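Local coordinates for protein xylulokinase (Brucella ovis, PDB 5VM1) that probably catalyses the ATP-dependent phosphorylation of D-xylulose to D-xylulose 5-phosphate, as a bacterial member of the FGGY family of carbohydrate kinases, at residues 174-177 against 178-181; 475-478 against 479-482; 140-143 against 144-148. All coordinates share one frame; numbering follows the deposited sequence.

Interaction 1 (174-177 against 178-181); sequences ISDM and SDSA
The carboxylate of D176 is the flat group on which S178 and D179 converge: the backbone N of S178 meets OD2 from above the plane, while the hydroxyl of S178 reaches the same oxygen through its syn lone pair. This is a helix N-cap, D176 closing strand 174-176 and receiving the first turn of helix 177-180. S178 N lies 3.0 Å from D176 OD2, and S178 OG donates to D176 OD2 at 2.7 Å, so two donors of one residue grip a single oxygen. CG of D176 sits between its backbone N and carbonyl carbon (chi1 83°), which turns the carboxylate back over the helix start; OD1 takes a weak bond from D179 N. The D179 side chain crosses that of D176 at about a right angle, their carboxylate planes 49° apart, and K162 bridges both acids, probably offsetting their like charges. D179 also packs on M87, a predicted substrate-binding residue, which probably places the cap in the second shell of the sugar site. S178 OG in turn accepts a hydrogen bond from G242 N, at the end of strand 236-242. On the strand side, S175 OG is held by D163, and S180 OG donates to S175 OG at 3.0 Å.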
ATOM      1  N   ILE A 174     -12.123  -8.276  14.651  1.00 42.46           N
ATOM      2  CA  ILE A 174     -12.526  -8.461  13.263  1.00 40.49           C
ATOM      3  C   ILE A 174     -11.459  -7.853  12.359  1.00 46.14           C
ATOM      4  O   ILE A 174     -10.882  -6.807  12.679  1.00 39.28           O
ATOM      5  CB  ILE A 174     -13.920  -7.834  12.994  1.00 47.32           C
ATOM      6  CG1 ILE A 174     -15.020  -8.560  13.783  1.00 43.24           C
ATOM      7  CG2 ILE A 174     -14.250  -7.791  11.501  1.00 43.28           C
ATOM      8  CD1 ILE A 174     -16.362  -7.848  13.702  1.00 40.23           C
ATOM      9  N   SER A 175     -11.204  -8.509  11.226  1.00 43.70           N
ATOM     10  CA  SER A 175     -10.349  -7.994  10.171  1.00 28.76           C
ATOM     11  C   SER A 175     -11.038  -8.180   8.825  1.00 34.25           C
ATOM     12  O   SER A 175     -11.950  -9.003   8.685  1.00 41.52           O
ATOM     13  CB  SER A 175      -9.012  -8.729  10.165  1.00 27.48           C
ATOM     14  OG  SER A 175      -8.056  -8.043   9.389  1.00 35.70           O
ATOM     15  N   ASP A 176     -10.560  -7.448   7.815  1.00 35.12           N
ATOM     16  CA  ASP A 176     -11.091  -7.554   6.460  1.00 33.72           C
ATOM     17  C   ASP A 176     -10.163  -8.414   5.606  1.00 27.36           C
ATOM     18  O   ASP A 176      -9.035  -8.711   5.989  1.00 26.32           O
ATOM     19  CB  ASP A 176     -11.296  -6.167   5.822  1.00 35.75           C
ATOM     20  CG  ASP A 176     -10.009  -5.591   5.215  1.00 43.04           C
ATOM     21  OD1 ASP A 176      -9.117  -5.206   5.999  1.00 41.65           O
ATOM     22  OD2 ASP A 176      -9.895  -5.491   3.971  1.00 45.89           O
ATOM     23  N   MET A 177     -10.673  -8.841   4.445  1.00 29.17           N
ATOM     24  CA  MET A 177      -9.920  -9.766   3.596  1.00 29.22           C
ATOM     25  C   MET A 177      -8.603  -9.168   3.097  1.00 30.01           C
ATOM     26  O   MET A 177      -7.581  -9.868   3.086  1.00 36.30           O
ATOM     27  CB  MET A 177     -10.770 -10.219   2.417  1.00 36.08           C
ATOM     28  CG  MET A 177     -11.975 -11.026   2.828  1.00 45.17           C
ATOM     29  SD  MET A 177     -11.557 -12.443   3.864  1.00 40.66           S
ATOM     30  CE  MET A 177     -13.187 -12.981   4.347  1.00 33.73           C
ATOM     31  N   SER A 178      -8.597  -7.875   2.717  1.00 26.04           N
ATOM     32  CA  SER A 178      -7.435  -7.287   2.040  1.00 32.45           C
ATOM     33  C   SER A 178      -6.270  -7.116   2.987  1.00 29.32           C
ATOM     34  O   SER A 178      -5.112  -7.265   2.591  1.00 34.70           O
ATOM     35  CB  SER A 178      -7.788  -5.938   1.404  1.00 30.68           C
ATOM     36  OG  SER A 178      -7.852  -4.887   2.352  1.00 27.50           O
ATOM     37  N   ASP A 179      -6.559  -6.799   4.235  1.00 28.96           N
ATOM     38  CA  ASP A 179      -5.499  -6.624   5.203  1.00 26.18           C
ATOM     39  C   ASP A 179      -4.978  -7.972   5.654  1.00 32.46           C
ATOM     40  O   ASP A 179      -3.769  -8.143   5.859  1.00 22.73           O
ATOM     41  CB  ASP A 179      -6.042  -5.806   6.381  1.00 23.62           C
ATOM     42  CG  ASP A 179      -5.034  -4.787   6.945  1.00 39.14           C
ATOM     43  OD1 ASP A 179      -3.832  -4.755   6.554  1.00 32.04           O
ATOM     44  OD2 ASP A 179      -5.496  -3.966   7.767  1.00 35.95           O
ATOM     45  N   SER A 180      -5.871  -8.948   5.759  1.00 33.15           N
ATOM     46  CA  SER A 180      -5.460 -10.243   6.246  1.00 24.19           C
ATOM     47  C   SER A 180      -4.739 -11.079   5.200  1.00 25.89           C
ATOM     48  O   SER A 180      -3.946 -11.954   5.575  1.00 27.22           O
ATOM     49  CB  SER A 180      -6.682 -10.953   6.805  1.00 31.48           C
ATOM     50  OG  SER A 180      -6.942 -10.460   8.112  1.00 39.88           O
ATOM     51  N   ALA A 181      -4.927 -10.787   3.907  1.00 31.36           N
ATOM     52  CA  ALA A 181      -4.125 -11.445   2.876  1.00 37.89           C
ATOM     53  C   ALA A 181      -2.653 -11.073   2.992  1.00 33.96           C
ATOM     54  O   ALA A 181      -1.797 -11.777   2.441  1.00 37.26           O
ATOM     55  CB  ALA A 181      -4.642 -11.116   1.470  1.00 25.27           C
TER

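Interaction 2 (475-478 against 479-482); sequences EAYQ and RYHA
With CG anti to the backbone N in both Y477 (chi1 168°) and H481, the two rings run side by side in the same direction from successive turns of helix 470-488, an i to i+4 aromatic pair. Their planes are only 15° apart but slid so far along each other that the rings barely overlap. What does lie over the imidazole is the Y477 hydroxyl, displaced toward the ring's rim, while H481 CB covers one face of the phenol. That hydroxyl is hydrogen-bonded to D384 of helix 367-390, against which this side of the helix packs; R383 adds a cation-pi contact to the same ring. On another side of the helix, R479 bends at chi2 and chi3 and reaches back, laying one guanidinium face over A476, whose CB is 3.6 Å from R479 NH2. E475 comes in at the guanidinium edge, the two planes 68° apart, in a loose salt bridge on the exposed side, where the glutamate is poorly ordered. Beneath the side chains the i to i+4 backbone hydrogen bonds run from R479 N to E475 O through A482 N to Q478 O. The salt bridge itself spans 3.6 Å from E475 OE1 to R479 NH1.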
ATOM      1  N   GLU A 475      13.371   1.104 -27.906  1.00 55.60           N
ATOM      2  CA  GLU A 475      14.784   0.838 -28.088  1.00 55.52           C
ATOM      3  C   GLU A 475      15.515   1.030 -26.766  1.00 47.38           C
ATOM      4  O   GLU A 475      16.311   0.175 -26.359  1.00 46.02           O
ATOM      5  CB  GLU A 475      15.288   1.759 -29.199  1.00 68.54           C
ATOM      6  CG  GLU A 475      16.726   1.698 -29.601  1.00 82.52           C
ATOM      7  CD  GLU A 475      17.047   2.851 -30.526  1.00 93.10           C
ATOM      8  OE1 GLU A 475      18.080   3.528 -30.313  1.00 97.47           O
ATOM      9  OE2 GLU A 475      16.233   3.099 -31.447  1.00 94.77           O
ATOM     10  N   ALA A 476      15.203   2.118 -26.052  1.00 35.44           N
ATOM     11  CA  ALA A 476      15.817   2.354 -24.752  1.00 32.76           C
ATOM     12  C   ALA A 476      15.319   1.355 -23.708  1.00 42.65           C
ATOM     13  O   ALA A 476      16.086   0.930 -22.831  1.00 44.50           O
ATOM     14  CB  ALA A 476      15.556   3.791 -24.302  1.00 32.59           C
ATOM     15  N   TYR A 477      14.039   0.974 -23.774  1.00 42.66           N
ATOM     16  CA  TYR A 477      13.554  -0.048 -22.854  1.00 43.15           C
ATOM     17  C   TYR A 477      14.338  -1.345 -23.021  1.00 47.25           C
ATOM     18  O   TYR A 477      14.709  -1.986 -22.029  1.00 49.92           O
ATOM     19  CB  TYR A 477      12.047  -0.325 -23.024  1.00 36.85           C
ATOM     20  CG  TYR A 477      11.702  -1.582 -22.251  1.00 30.58           C
ATOM     21  CD1 TYR A 477      11.703  -1.573 -20.847  1.00 29.11           C
ATOM     22  CD2 TYR A 477      11.465  -2.798 -22.907  1.00 31.87           C
ATOM     23  CE1 TYR A 477      11.465  -2.727 -20.121  1.00 28.89           C
ATOM     24  CE2 TYR A 477      11.216  -3.954 -22.198  1.00 31.72           C
ATOM     25  CZ  TYR A 477      11.212  -3.916 -20.812  1.00 33.34           C
ATOM     26  OH  TYR A 477      10.966  -5.070 -20.124  1.00 32.44           O
ATOM     27  N   GLN A 478      14.605  -1.748 -24.271  1.00 45.62           N
ATOM     28  CA  GLN A 478      15.320  -3.005 -24.484  1.00 41.67           C
ATOM     29  C   GLN A 478      16.744  -2.939 -23.928  1.00 39.33           C
ATOM     30  O   GLN A 478      17.232  -3.918 -23.348  1.00 34.42           O
ATOM     31  CB  GLN A 478      15.307  -3.373 -25.970  1.00 36.75           C
ATOM     32  CG  GLN A 478      13.901  -3.727 -26.488  1.00 41.62           C
ATOM     33  CD  GLN A 478      13.331  -5.000 -25.862  1.00 57.29           C
ATOM     34  OE1 GLN A 478      14.061  -5.801 -25.267  1.00 64.98           O
ATOM     35  NE2 GLN A 478      12.007  -5.151 -25.931  1.00 56.54           N
ATOM     36  N   ARG A 479      17.407  -1.781 -24.059  1.00 33.38           N
ATOM     37  CA  ARG A 479      18.707  -1.577 -23.423  1.00 36.31           C
ATOM     38  C   ARG A 479      18.611  -1.784 -21.915  1.00 43.20           C
ATOM     39  O   ARG A 479      19.370  -2.564 -21.330  1.00 48.75           O
ATOM     40  CB  ARG A 479      19.201  -0.161 -23.727  1.00 43.22           C
ATOM     41  CG  ARG A 479      20.541  -0.029 -24.459  1.00 52.45           C
ATOM     42  CD  ARG A 479      20.439   1.057 -25.542  1.00 50.77           C
ATOM     43  NE  ARG A 479      20.027   2.340 -24.970  1.00 47.96           N
ATOM     44  CZ  ARG A 479      19.364   3.287 -25.634  1.00 51.12           C
ATOM     45  NH1 ARG A 479      19.020   3.094 -26.915  1.00 40.82           N
ATOM     46  NH2 ARG A 479      19.031   4.429 -25.009  1.00 49.46           N
ATOM     47  N   TYR A 480      17.619  -1.158 -21.284  1.00 44.72           N
ATOM     48  CA  TYR A 480      17.425  -1.299 -19.846  1.00 42.85           C
ATOM     49  C   TYR A 480      17.189  -2.756 -19.467  1.00 40.50           C
ATOM     50  O   TYR A 480      17.695  -3.239 -18.445  1.00 30.91           O
ATOM     51  CB  TYR A 480      16.246  -0.411 -19.431  1.00 40.13           C
ATOM     52  CG  TYR A 480      15.700  -0.583 -18.030  1.00 33.28           C
ATOM     53  CD1 TYR A 480      14.815  -1.623 -17.721  1.00 27.11           C
ATOM     54  CD2 TYR A 480      16.012   0.328 -17.036  1.00 28.69           C
ATOM     55  CE1 TYR A 480      14.299  -1.772 -16.455  1.00 31.24           C
ATOM     56  CE2 TYR A 480      15.506   0.188 -15.761  1.00 38.05           C
ATOM     57  CZ  TYR A 480      14.640  -0.862 -15.475  1.00 39.60           C
ATOM     58  OH  TYR A 480      14.115  -0.987 -14.206  1.00 41.34           O
ATOM     59  N   HIS A 481      16.410  -3.464 -20.278  1.00 35.18           N
ATOM     60  CA  HIS A 481      16.070  -4.849 -19.985  1.00 36.56           C
ATOM     61  C   HIS A 481      17.280  -5.775 -20.126  1.00 33.18           C
ATOM     62  O   HIS A 481      17.434  -6.719 -19.342  1.00 33.37           O
ATOM     63  CB  HIS A 481      14.924  -5.286 -20.891  1.00 45.16           C
ATOM     64  CG  HIS A 481      14.333  -6.606 -20.517  1.00 49.10           C
ATOM     65  ND1 HIS A 481      14.139  -7.623 -21.425  1.00 47.48           N
ATOM     66  CD2 HIS A 481      13.872  -7.066 -19.329  1.00 47.33           C
ATOM     67  CE1 HIS A 481      13.596  -8.657 -20.812  1.00 51.64           C
ATOM     68  NE2 HIS A 481      13.428  -8.347 -19.538  1.00 52.22           N
ATOM     69  N   ALA A 482      18.127  -5.549 -21.149  1.00 38.69           N
ATOM     70  CA  ALA A 482      19.325  -6.369 -21.370  1.00 32.64           C
ATOM     71  C   ALA A 482      20.396  -6.146 -20.306  1.00 39.52           C
ATOM     72  O   ALA A 482      21.247  -7.016 -20.110  1.00 46.44           O
ATOM     73  CB  ALA A 482      19.912  -6.103 -22.752  1.00 33.74           C
TER

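Interaction 3 (140-143 against 144-148); sequences KLVW and VARNE
W143 and N147 meet on the last turn of helix 137-147, where the backbone carbonyl of W143 accepts twice. N147 N approaches W143 O nearly along the C=O axis at 2.9 Å, the regular i to i+4 bond, and R146 N comes from above the carbonyl plane at 3.2 Å from W143 O. The R146 amide also has a weak bond to V142 O, so its N-H is divided between an alpha-helical and a 3-10 acceptor as the helix runs out. E148 N closes the end on V144 O at 2.8 Å. Upstream, V144 N and A145 N are satisfied by the carbonyls of K140 and L141.

With CG anti to its own backbone N (chi1 -171°), the W143 indole runs forward toward the helix's C-terminal end, and N147 CB stands over its six-membered ring in a CH-pi contact, 3.9 Å from the centroid. E148, the first residue beyond the helix, brings its CD to 3.8 Å from W143 CZ3, its carboxylate turned 56° from the indole. On the neighbouring side V142 CG1 lies over one face of the R146 guanidinium, 3.5 Å from R146 NE. K140 NZ donates to L105 O; the K140 side chain is about 5 Å from that of H88, a predicted substrate-binding residue.

R146 and E148 thus send their charges to E117 and R101, whereas buried K140 relies on a backbone carbonyl. The indole is shared between N147 and E148 on one hand and W48 and R110 on the other, and these ion pairs add to apolar packing of V144 on helix 149-153 and L92.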
ATOM      1  N   LYS A 140       7.234 -12.783  11.470  1.00 34.83           N
ATOM      2  CA  LYS A 140       7.454 -12.080  12.727  1.00 31.62           C
ATOM      3  C   LYS A 140       7.021 -12.939  13.900  1.00 35.29           C
ATOM      4  O   LYS A 140       7.611 -12.848  14.981  1.00 31.61           O
ATOM      5  CB  LYS A 140       6.674 -10.755  12.790  1.00 27.76           C
ATOM      6  CG  LYS A 140       6.917  -9.678  11.730  1.00 29.35           C
ATOM      7  CD  LYS A 140       5.748  -8.695  11.921  1.00 37.84           C
ATOM      8  CE  LYS A 140       5.379  -7.774  10.743  1.00 28.59           C
ATOM      9  NZ  LYS A 140       6.505  -7.206  10.044  1.00 34.86           N
ATOM     10  N   LEU A 141       5.990 -13.779  13.719  1.00 35.56           N
ATOM     11  CA  LEU A 141       5.556 -14.589  14.849  1.00 33.00           C
ATOM     12  C   LEU A 141       6.450 -15.792  15.093  1.00 41.12           C
ATOM     13  O   LEU A 141       6.547 -16.258  16.238  1.00 38.56           O
ATOM     14  CB  LEU A 141       4.107 -15.031  14.703  1.00 29.90           C
ATOM     15  CG  LEU A 141       3.431 -13.941  15.530  1.00 41.07           C
ATOM     16  CD1 LEU A 141       2.920 -12.738  14.709  1.00 28.01           C
ATOM     17  CD2 LEU A 141       2.475 -14.497  16.571  1.00 37.04           C
ATOM     18  N   VAL A 142       7.109 -16.310  14.057  1.00 42.39           N
ATOM     19  CA  VAL A 142       8.146 -17.291  14.315  1.00 34.16           C
ATOM     20  C   VAL A 142       9.301 -16.625  15.055  1.00 45.96           C
ATOM     21  O   VAL A 142       9.848 -17.185  16.019  1.00 40.32           O
ATOM     22  CB  VAL A 142       8.580 -17.959  13.002  1.00 42.17           C
ATOM     23  CG1 VAL A 142       9.614 -19.079  13.277  1.00 36.80           C
ATOM     24  CG2 VAL A 142       7.355 -18.451  12.210  1.00 33.50           C
ATOM     25  N   TRP A 143       9.646 -15.392  14.655  1.00 42.34           N
ATOM     26  CA  TRP A 143      10.677 -14.623  15.348  1.00 35.35           C
ATOM     27  C   TRP A 143      10.387 -14.521  16.830  1.00 36.28           C
ATOM     28  O   TRP A 143      11.269 -14.772  17.660  1.00 43.61           O
ATOM     29  CB  TRP A 143      10.822 -13.199  14.752  1.00 37.77           C
ATOM     30  CG  TRP A 143      12.032 -12.502  15.316  1.00 35.87           C
ATOM     31  CD1 TRP A 143      13.320 -12.606  14.851  1.00 37.35           C
ATOM     32  CD2 TRP A 143      12.100 -11.644  16.476  1.00 36.68           C
ATOM     33  NE1 TRP A 143      14.175 -11.885  15.647  1.00 39.03           N
ATOM     34  CE2 TRP A 143      13.460 -11.287  16.652  1.00 40.87           C
ATOM     35  CE3 TRP A 143      11.154 -11.151  17.386  1.00 36.25           C
ATOM     36  CZ2 TRP A 143      13.891 -10.439  17.684  1.00 40.21           C
ATOM     37  CZ3 TRP A 143      11.590 -10.324  18.416  1.00 48.92           C
ATOM     38  CH2 TRP A 143      12.951  -9.976  18.553  1.00 42.01           C
ATOM     39  N   VAL A 144       9.147 -14.154  17.175  1.00 46.09           N
ATOM     40  CA  VAL A 144       8.744 -13.979  18.570  1.00 45.79           C
ATOM     41  C   VAL A 144       8.821 -15.304  19.326  1.00 37.98           C
ATOM     42  O   VAL A 144       9.297 -15.358  20.465  1.00 39.94           O
ATOM     43  CB  VAL A 144       7.329 -13.356  18.644  1.00 40.49           C
ATOM     44  CG1 VAL A 144       6.855 -13.199  20.089  1.00 36.15           C
ATOM     45  CG2 VAL A 144       7.283 -12.015  17.937  1.00 33.25           C
ATOM     46  N   ALA A 145       8.388 -16.402  18.697  1.00 45.46           N
ATOM     47  CA  ALA A 145       8.444 -17.707  19.355  1.00 39.64           C
ATOM     48  C   ALA A 145       9.870 -18.110  19.717  1.00 41.81           C
ATOM     49  O   ALA A 145      10.076 -18.830  20.700  1.00 52.90           O
ATOM     50  CB  ALA A 145       7.771 -18.767  18.474  1.00 39.13           C
ATOM     51  N   ARG A 146      10.860 -17.645  18.959  1.00 41.52           N
ATOM     52  CA  ARG A 146      12.238 -18.062  19.156  1.00 43.81           C
ATOM     53  C   ARG A 146      13.056 -17.117  20.010  1.00 51.56           C
ATOM     54  O   ARG A 146      13.927 -17.576  20.764  1.00 47.69           O
ATOM     55  CB  ARG A 146      12.954 -18.173  17.806  1.00 43.40           C
ATOM     56  CG  ARG A 146      12.384 -19.199  16.876  1.00 42.80           C
ATOM     57  CD  ARG A 146      13.139 -19.226  15.576  1.00 42.77           C
ATOM     58  NE  ARG A 146      12.602 -20.276  14.729  1.00 56.66           N
ATOM     59  CZ  ARG A 146      12.939 -20.491  13.467  1.00 48.33           C
ATOM     60  NH1 ARG A 146      13.827 -19.718  12.853  1.00 42.67           N
ATOM     61  NH2 ARG A 146      12.371 -21.493  12.824  1.00 42.89           N
ATOM     62  N   ASN A 147      12.744 -15.825  19.975  1.00 44.67           N
ATOM     63  CA  ASN A 147      13.552 -14.837  20.670  1.00 45.02           C
ATOM     64  C   ASN A 147      12.834 -14.210  21.847  1.00 52.28           C
ATOM     65  O   ASN A 147      13.495 -13.732  22.773  1.00 51.15           O
ATOM     66  CB  ASN A 147      13.996 -13.734  19.702  1.00 43.82           C
ATOM     67  CG  ASN A 147      14.841 -14.266  18.573  1.00 47.20           C
ATOM     68  OD1 ASN A 147      14.358 -14.443  17.445  1.00 48.17           O
ATOM     69  ND2 ASN A 147      16.102 -14.567  18.873  1.00 46.70           N
ATOM     70  N   GLU A 148      11.499 -14.200  21.831  1.00 43.59           N
ATOM     71  CA  GLU A 148      10.704 -13.674  22.929  1.00 44.13           C
ATOM     72  C   GLU A 148       9.635 -14.696  23.327  1.00 44.19           C
ATOM     73  O   GLU A 148       8.437 -14.437  23.243  1.00 44.83           O
ATOM     74  CB  GLU A 148      10.063 -12.346  22.579  1.00 42.34           C
ATOM     75  CG  GLU A 148      11.007 -11.302  22.100  1.00 42.34           C
ATOM     76  CD  GLU A 148      10.313  -9.978  21.987  1.00 57.59           C
ATOM     77  OE1 GLU A 148      10.983  -8.917  22.062  1.00 62.71           O
ATOM     78  OE2 GLU A 148       9.073 -10.011  21.874  1.00 39.70           O
TER

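In the fold
Interaction 1 is the buried one, every touching residue enclosed; interactions 2 and 3 are partly buried, their centres about 28 and 25 Å from the centre of the chain. Interactions 1 and 3 both belong to the N-terminal FGGY domain, their centres 22 Å apart, and each lies near a predicted substrate-binding residue. Interaction 2 sits across the chain's centre from interaction 1, away from these sites. No element is shared: interaction 1 joins strand 174-176 to helix 177-180 through a polar capping network, whereas interactions 2 and 3 each follow one helix, pairing aromatic and aliphatic groups one turn apart, with E475 and R479, or R146 and E148, bringing the charges.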